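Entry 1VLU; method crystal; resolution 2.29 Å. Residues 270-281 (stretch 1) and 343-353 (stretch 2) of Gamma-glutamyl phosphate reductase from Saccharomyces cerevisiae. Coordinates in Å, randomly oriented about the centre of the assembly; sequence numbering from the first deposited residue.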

ATOM      1  N   CYS A 270     -26.307   5.018  -3.784  1.00109.21           N
ATOM      2  CA  CYS A 270     -25.132   4.392  -3.182  1.00110.27           C
ATOM      3  C   CYS A 270     -23.881   5.268  -3.312  1.00110.08           C
ATOM      4  O   CYS A 270     -23.701   5.958  -4.323  1.00110.47           O
ATOM      5  N   ASN A 271     -23.030   5.233  -2.282  1.00108.52           N
ATOM      6  CA  ASN A 271     -21.763   5.979  -2.258  1.00106.88           C
ATOM      7  C   ASN A 271     -20.664   5.252  -3.052  1.00104.52           C
ATOM      8  O   ASN A 271     -19.869   4.488  -2.487  1.00104.88           O
ATOM      9  CB  ASN A 271     -21.320   6.245  -0.806  1.00107.49           C
ATOM     10  CG  ASN A 271     -19.978   6.974  -0.717  1.00108.95           C
ATOM     11  OD1 ASN A 271     -19.909   8.197  -0.862  1.00109.77           O
ATOM     12  ND2 ASN A 271     -18.909   6.221  -0.465  1.00106.03           N
ATOM     13  N   ALA A 272     -20.633   5.490  -4.363  1.00100.58           N
ATOM     14  CA  ALA A 272     -19.701   4.811  -5.263  1.00 96.31           C
ATOM     15  C   ALA A 272     -19.337   5.711  -6.439  1.00 92.55           C
ATOM     16  O   ALA A 272     -20.119   6.587  -6.813  1.00 92.95           O
ATOM     17  CB  ALA A 272     -20.297   3.486  -5.755  1.00 96.45           C
HETATM   18  N   MSE A 273     -18.147   5.495  -7.006  1.00 87.29           N
HETATM   19  CA  MSE A 273     -17.664   6.270  -8.152  1.00 84.05           C
HETATM   20  C   MSE A 273     -17.706   5.447  -9.427  1.00 77.01           C
HETATM   21  O   MSE A 273     -16.995   4.446  -9.557  1.00 76.95           O
HETATM   22  CB  MSE A 273     -16.236   6.744  -7.920  1.00 83.47           C
HETATM   23  CG  MSE A 273     -16.068   7.786  -6.836  1.00 85.79           C
HETATM   24 SE   MSE A 273     -14.161   8.056  -6.532  1.00 94.61          SE
HETATM   25  CE  MSE A 273     -13.694   6.351  -5.621  1.00 85.44           C
ATOM     26  N   GLU A 274     -18.531   5.878 -10.369  1.00 69.59           N
ATOM     27  CA  GLU A 274     -18.801   5.100 -11.568  1.00 65.36           C
ATOM     28  C   GLU A 274     -18.500   5.899 -12.825  1.00 59.93           C
ATOM     29  O   GLU A 274     -18.772   7.090 -12.889  1.00 58.09           O
ATOM     30  CB  GLU A 274     -20.266   4.663 -11.605  1.00 67.60           C
ATOM     31  CG  GLU A 274     -20.772   3.974 -10.343  1.00 78.90           C
ATOM     32  CD  GLU A 274     -20.760   2.455 -10.424  1.00 92.81           C
ATOM     33  OE1 GLU A 274     -20.614   1.901 -11.543  1.00 96.44           O
ATOM     34  OE2 GLU A 274     -20.907   1.817  -9.352  1.00 98.29           O
ATOM     35  N   THR A 275     -17.929   5.228 -13.815  1.00 56.07           N
ATOM     36  CA  THR A 275     -17.778   5.785 -15.147  1.00 51.93           C
ATOM     37  C   THR A 275     -18.533   4.917 -16.147  1.00 50.41           C
ATOM     38  O   THR A 275     -18.516   3.688 -16.067  1.00 48.55           O
ATOM     39  CB  THR A 275     -16.294   5.944 -15.550  1.00 51.47           C
ATOM     40  OG1 THR A 275     -15.621   6.726 -14.556  1.00 52.74           O
ATOM     41  CG2 THR A 275     -16.162   6.667 -16.889  1.00 51.17           C
ATOM     42  N   LEU A 276     -19.234   5.589 -17.053  1.00 49.43           N
ATOM     43  CA  LEU A 276     -19.869   4.963 -18.191  1.00 47.82           C
ATOM     44  C   LEU A 276     -18.987   5.191 -19.397  1.00 45.38           C
ATOM     45  O   LEU A 276     -18.777   6.324 -19.804  1.00 46.02           O
ATOM     46  CB  LEU A 276     -21.225   5.616 -18.442  1.00 48.62           C
ATOM     47  CG  LEU A 276     -22.369   4.739 -18.930  1.00 48.60           C
ATOM     48  CD1 LEU A 276     -22.581   3.573 -17.997  1.00 50.02           C
ATOM     49  CD2 LEU A 276     -23.599   5.585 -18.954  1.00 52.46           C
ATOM     50  N   LEU A 277     -18.471   4.114 -19.973  1.00 44.33           N
ATOM     51  CA  LEU A 277     -17.651   4.220 -21.171  1.00 42.45           C
ATOM     52  C   LEU A 277     -18.536   3.815 -22.346  1.00 43.78           C
ATOM     53  O   LEU A 277     -19.027   2.688 -22.398  1.00 44.30           O
ATOM     54  CB  LEU A 277     -16.389   3.350 -21.048  1.00 43.37           C
ATOM     55  CG  LEU A 277     -15.350   3.667 -19.959  1.00 37.91           C
ATOM     56  CD1 LEU A 277     -14.430   2.496 -19.756  1.00 40.94           C
ATOM     57  CD2 LEU A 277     -14.541   4.883 -20.335  1.00 45.72           C
ATOM     58  N   ILE A 278     -18.768   4.757 -23.259  1.00 43.05           N
ATOM     59  CA  ILE A 278     -19.749   4.589 -24.325  1.00 44.02           C
ATOM     60  C   ILE A 278     -19.081   4.486 -25.692  1.00 44.09           C
ATOM     61  O   ILE A 278     -18.323   5.367 -26.087  1.00 46.31           O
ATOM     62  CB  ILE A 278     -20.781   5.771 -24.343  1.00 45.46           C
ATOM     63  CG1 ILE A 278     -21.602   5.787 -23.043  1.00 45.66           C
ATOM     64  CG2 ILE A 278     -21.692   5.672 -25.557  1.00 42.09           C
ATOM     65  CD1 ILE A 278     -22.603   6.888 -22.962  1.00 44.08           C
ATOM     66  N   ASN A 279     -19.354   3.410 -26.414  1.00 43.04           N
ATOM     67  CA  ASN A 279     -18.966   3.351 -27.811  1.00 43.54           C
ATOM     68  C   ASN A 279     -19.932   4.186 -28.656  1.00 44.26           C
ATOM     69  O   ASN A 279     -21.149   3.956 -28.613  1.00 41.87           O
ATOM     70  CB  ASN A 279     -18.928   1.909 -28.301  1.00 44.31           C
ATOM     71  CG  ASN A 279     -18.133   1.747 -29.575  1.00 41.42           C
ATOM     72  OD1 ASN A 279     -18.432   2.355 -30.598  1.00 41.63           O
ATOM     73  ND2 ASN A 279     -17.107   0.909 -29.518  1.00 44.98           N
ATOM     74  N   PRO A 280     -19.391   5.165 -29.426  1.00 45.17           N
ATOM     75  CA  PRO A 280     -20.196   6.042 -30.285  1.00 44.86           C
ATOM     76  C   PRO A 280     -21.061   5.272 -31.289  1.00 45.11           C
ATOM     77  O   PRO A 280     -22.154   5.729 -31.631  1.00 46.40           O
ATOM     78  CB  PRO A 280     -19.144   6.874 -31.034  1.00 45.06           C
ATOM     79  CG  PRO A 280     -17.949   6.852 -30.171  1.00 45.61           C
ATOM     80  CD  PRO A 280     -17.952   5.490 -29.522  1.00 45.36           C
ATOM     81  N   LYS A 281     -20.576   4.115 -31.738  1.00 44.04           N
ATOM     82  CA  LYS A 281     -21.304   3.268 -32.677  1.00 44.06           C
ATOM     83  C   LYS A 281     -22.395   2.417 -32.020  1.00 44.10           C
ATOM     84  O   LYS A 281     -23.092   1.662 -32.699  1.00 45.27           O
ATOM     85  CB  LYS A 281     -20.319   2.382 -33.445  1.00 45.26           C
ATOM     86  CG  LYS A 281     -19.338   3.170 -34.298  1.00 50.10           C
ATOM     87  CD  LYS A 281     -18.365   2.268 -35.021  1.00 59.93           C
ATOM     88  CE  LYS A 281     -17.288   3.089 -35.720  1.00 68.67           C
ATOM     89  NZ  LYS A 281     -16.082   2.266 -36.042  1.00 74.89           N
ATOM     90  N   SER A 343     -24.870  11.187  -3.032  1.00101.14           N
ATOM     91  CA  SER A 343     -25.350   9.904  -3.532  1.00101.13           C
ATOM     92  C   SER A 343     -24.319   9.214  -4.446  1.00100.73           C
ATOM     93  O   SER A 343     -23.241   8.823  -3.979  1.00100.72           O
ATOM     94  CB  SER A 343     -26.709  10.073  -4.230  1.00101.49           C
ATOM     95  OG  SER A 343     -26.621  10.979  -5.321  1.00101.10           O
ATOM     96  N   LEU A 344     -24.659   9.064  -5.730  1.00 99.33           N
ATOM     97  CA  LEU A 344     -23.787   8.446  -6.743  1.00 97.75           C
ATOM     98  C   LEU A 344     -23.148   9.501  -7.648  1.00 96.41           C
ATOM     99  O   LEU A 344     -23.802  10.486  -8.027  1.00 96.88           O
ATOM    100  CB  LEU A 344     -24.579   7.452  -7.612  1.00 97.66           C
ATOM    101  CG  LEU A 344     -23.824   6.675  -8.703  1.00 97.43           C
ATOM    102  CD1 LEU A 344     -23.406   5.305  -8.198  1.00 94.01           C
ATOM    103  CD2 LEU A 344     -24.654   6.546  -9.970  1.00 90.81           C
ATOM    104  N   ASP A 345     -21.883   9.274  -8.006  1.00 93.85           N
ATOM    105  CA  ASP A 345     -21.159  10.148  -8.933  1.00 91.20           C
ATOM    106  C   ASP A 345     -21.700  10.054 -10.384  1.00 87.13           C
ATOM    107  O   ASP A 345     -22.504  10.897 -10.817  1.00 87.68           O
ATOM    108  CB  ASP A 345     -19.649   9.845  -8.879  1.00 91.75           C
ATOM    109  CG  ASP A 345     -18.777  11.073  -9.189  1.00 96.12           C
ATOM    110  OD1 ASP A 345     -19.230  11.994  -9.924  1.00 95.48           O
ATOM    111  OD2 ASP A 345     -17.625  11.106  -8.693  1.00 95.70           O
ATOM    112  N   LEU A 346     -21.261   9.010 -11.097  1.00 80.82           N
ATOM    113  CA  LEU A 346     -21.510   8.784 -12.536  1.00 74.26           C
ATOM    114  C   LEU A 346     -20.892   9.785 -13.496  1.00 69.03           C
ATOM    115  O   LEU A 346     -21.466  10.829 -13.763  1.00 68.84           O
ATOM    116  CB  LEU A 346     -22.997   8.577 -12.874  1.00 74.23           C
ATOM    117  CG  LEU A 346     -23.141   7.643 -14.081  1.00 70.61           C
ATOM    118  CD1 LEU A 346     -23.454   6.226 -13.638  1.00 73.60           C
ATOM    119  CD2 LEU A 346     -24.188   8.115 -15.024  1.00 73.46           C
ATOM    120  N   ALA A 347     -19.712   9.442 -14.014  1.00 64.61           N
ATOM    121  CA  ALA A 347     -19.114  10.139 -15.157  1.00 61.17           C
ATOM    122  C   ALA A 347     -19.462   9.383 -16.442  1.00 59.28           C
ATOM    123  O   ALA A 347     -19.788   8.189 -16.403  1.00 59.33           O
ATOM    124  CB  ALA A 347     -17.606  10.244 -14.991  1.00 60.29           C
ATOM    125  N   ALA A 348     -19.403  10.077 -17.576  1.00 57.35           N
ATOM    126  CA  ALA A 348     -19.604   9.442 -18.876  1.00 54.27           C
ATOM    127  C   ALA A 348     -18.625   9.972 -19.913  1.00 54.02           C
ATOM    128  O   ALA A 348     -18.444  11.180 -20.049  1.00 54.22           O
ATOM    129  CB  ALA A 348     -21.025   9.635 -19.345  1.00 53.53           C
ATOM    130  N   LYS A 349     -17.980   9.063 -20.636  1.00 53.49           N
ATOM    131  CA  LYS A 349     -17.094   9.450 -21.732  1.00 53.08           C
ATOM    132  C   LYS A 349     -17.095   8.418 -22.856  1.00 51.83           C
ATOM    133  O   LYS A 349     -17.561   7.290 -22.661  1.00 50.83           O
ATOM    134  CB  LYS A 349     -15.677   9.704 -21.219  1.00 53.25           C
ATOM    135  CG  LYS A 349     -15.008   8.528 -20.562  1.00 56.92           C
ATOM    136  CD  LYS A 349     -13.871   8.973 -19.656  1.00 59.56           C
ATOM    137  CE  LYS A 349     -14.416   9.521 -18.352  1.00 63.88           C
ATOM    138  NZ  LYS A 349     -13.332   9.842 -17.387  1.00 69.41           N
ATOM    139  N   PHE A 350     -16.585   8.809 -24.025  1.00 49.94           N
ATOM    140  CA  PHE A 350     -16.513   7.892 -25.166  1.00 50.84           C
ATOM    141  C   PHE A 350     -15.362   6.890 -25.056  1.00 51.08           C
ATOM    142  O   PHE A 350     -14.327   7.171 -24.457  1.00 52.58           O
ATOM    143  CB  PHE A 350     -16.418   8.642 -26.506  1.00 50.63           C
ATOM    144  CG  PHE A 350     -17.708   9.308 -26.947  1.00 53.16           C
ATOM    145  CD1 PHE A 350     -18.921   8.608 -26.949  1.00 54.20           C
ATOM    146  CD2 PHE A 350     -17.701  10.628 -27.400  1.00 54.11           C
ATOM    147  CE1 PHE A 350     -20.107   9.221 -27.369  1.00 56.38           C
ATOM    148  CE2 PHE A 350     -18.883  11.250 -27.825  1.00 55.39           C
ATOM    149  CZ  PHE A 350     -20.087  10.542 -27.812  1.00 53.94           C
ATOM    150  N   VAL A 351     -15.568   5.714 -25.639  1.00 50.87           N
ATOM    151  CA  VAL A 351     -14.521   4.726 -25.816  1.00 49.33           C
ATOM    152  C   VAL A 351     -14.836   4.009 -27.113  1.00 49.98           C
ATOM    153  O   VAL A 351     -15.901   3.415 -27.253  1.00 49.96           O
ATOM    154  CB  VAL A 351     -14.498   3.726 -24.663  1.00 49.33           C
ATOM    155  N   THR A 352     -13.905   4.055 -28.058  1.00 50.50           N
ATOM    156  CA  THR A 352     -14.191   3.671 -29.442  1.00 50.36           C
ATOM    157  C   THR A 352     -13.919   2.207 -29.792  1.00 49.90           C
ATOM    158  O   THR A 352     -14.134   1.787 -30.931  1.00 50.88           O
ATOM    159  CB  THR A 352     -13.429   4.576 -30.425  1.00 51.23           C
ATOM    160  OG1 THR A 352     -12.071   4.696 -29.981  1.00 56.98           O
ATOM    161  CG2 THR A 352     -14.057   5.960 -30.465  1.00 48.03           C
ATOM    162  N   SER A 353     -13.457   1.428 -28.822  1.00 49.98           N
ATOM    163  CA  SER A 353     -13.234  -0.010 -29.035  1.00 49.52           C
ATOM    164  C   SER A 353     -13.146  -0.709 -27.681  1.00 48.13           C
ATOM    165  O   SER A 353     -13.150  -0.040 -26.644  1.00 47.46           O
ATOM    166  CB  SER A 353     -11.947  -0.238 -29.841  1.00 49.32           C
ATOM    167  OG  SER A 353     -10.824   0.280 -29.143  1.00 48.84           O
TER
HETATM  168  O   HOH W   1     -13.007   7.305 -15.753  1.00 51.05           O

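The two stretches meet as neighbouring parallel strands of one sheet, held by a ladder of backbone hydrogen bonds, with an apolar face formed by L276, I278, A348 and F350, and a mixed face formed by T275, L277, A347 and K349. Touching residues are at least 70 positions apart in sequence, and together the stretches bury 962 Å². The strand that ends at I278 runs beside strand 347-350, and their directions differ by 23°.

The register pairs T275 with A347, L276 with A348, L277 with K349, and I278 with F350. The hydrogen bonds follow the alternating pattern of parallel strands. A347 N donates to E274 O at 2.8 Å, and L276 N donates to A347 O at 2.7 Å. K349 N then reaches L276 O at 3.0 Å, and I278 N reaches K349 O at 2.9 Å. V351 N closes the ladder on I278 O at 2.8 Å. All five are nearly straight, with angles at the hydrogen of 162° to 166°. Before the ladder, D345 N makes a weak, longer bond to A272 O at 3.4 Å.

The same carbonyls also receive CA-H...O contacts. L346 CA lies 3.2 Å from E274 O, and F350 CA lies 3.2 Å from I278 O. Such contacts are common between strands, where a CA hydrogen can point at a neighbouring carbonyl.

Side chains alternate between the two faces. T275, L277, A347 and K349 share one. Here the K349 chain lies along its neighbours: its CG is 3.7 Å from L277 CD2, and its CE is 3.7 Å from T275 CG2. The methylenes thus pack against apolar groups while the charged end finds water. Water 1 accepts from K349 NZ at 3.0 Å and also hydrogen-bonds T275 OG1 at 2.9 Å, so it bridges the strands.

L276, I278, A348 and F350 share the other face. L276 CB meets A348 CB at 4.1 Å, an ordinary van der Waals contact. I278 CG2 lies 4.3 Å from F350 CD1. P280 extends this apolar patch past the strand: its CG is 3.8 Å from F350 CD1 and makes an off-centre CH-pi contact, 4.3 Å from the ring centroid.

Ahead of the second strand, L344 CD1 packs 3.6 Å from E274 CG, so the glutamate contributes an aliphatic methylene here. Beyond the strands, N279 CA approaches V351 O at 3.1 Å in another CA-H...O contact. N279 OD1 accepts from K281 N at 3.0 Å, a bond within its own stretch that ties the N279 side chain to the backbone two residues on.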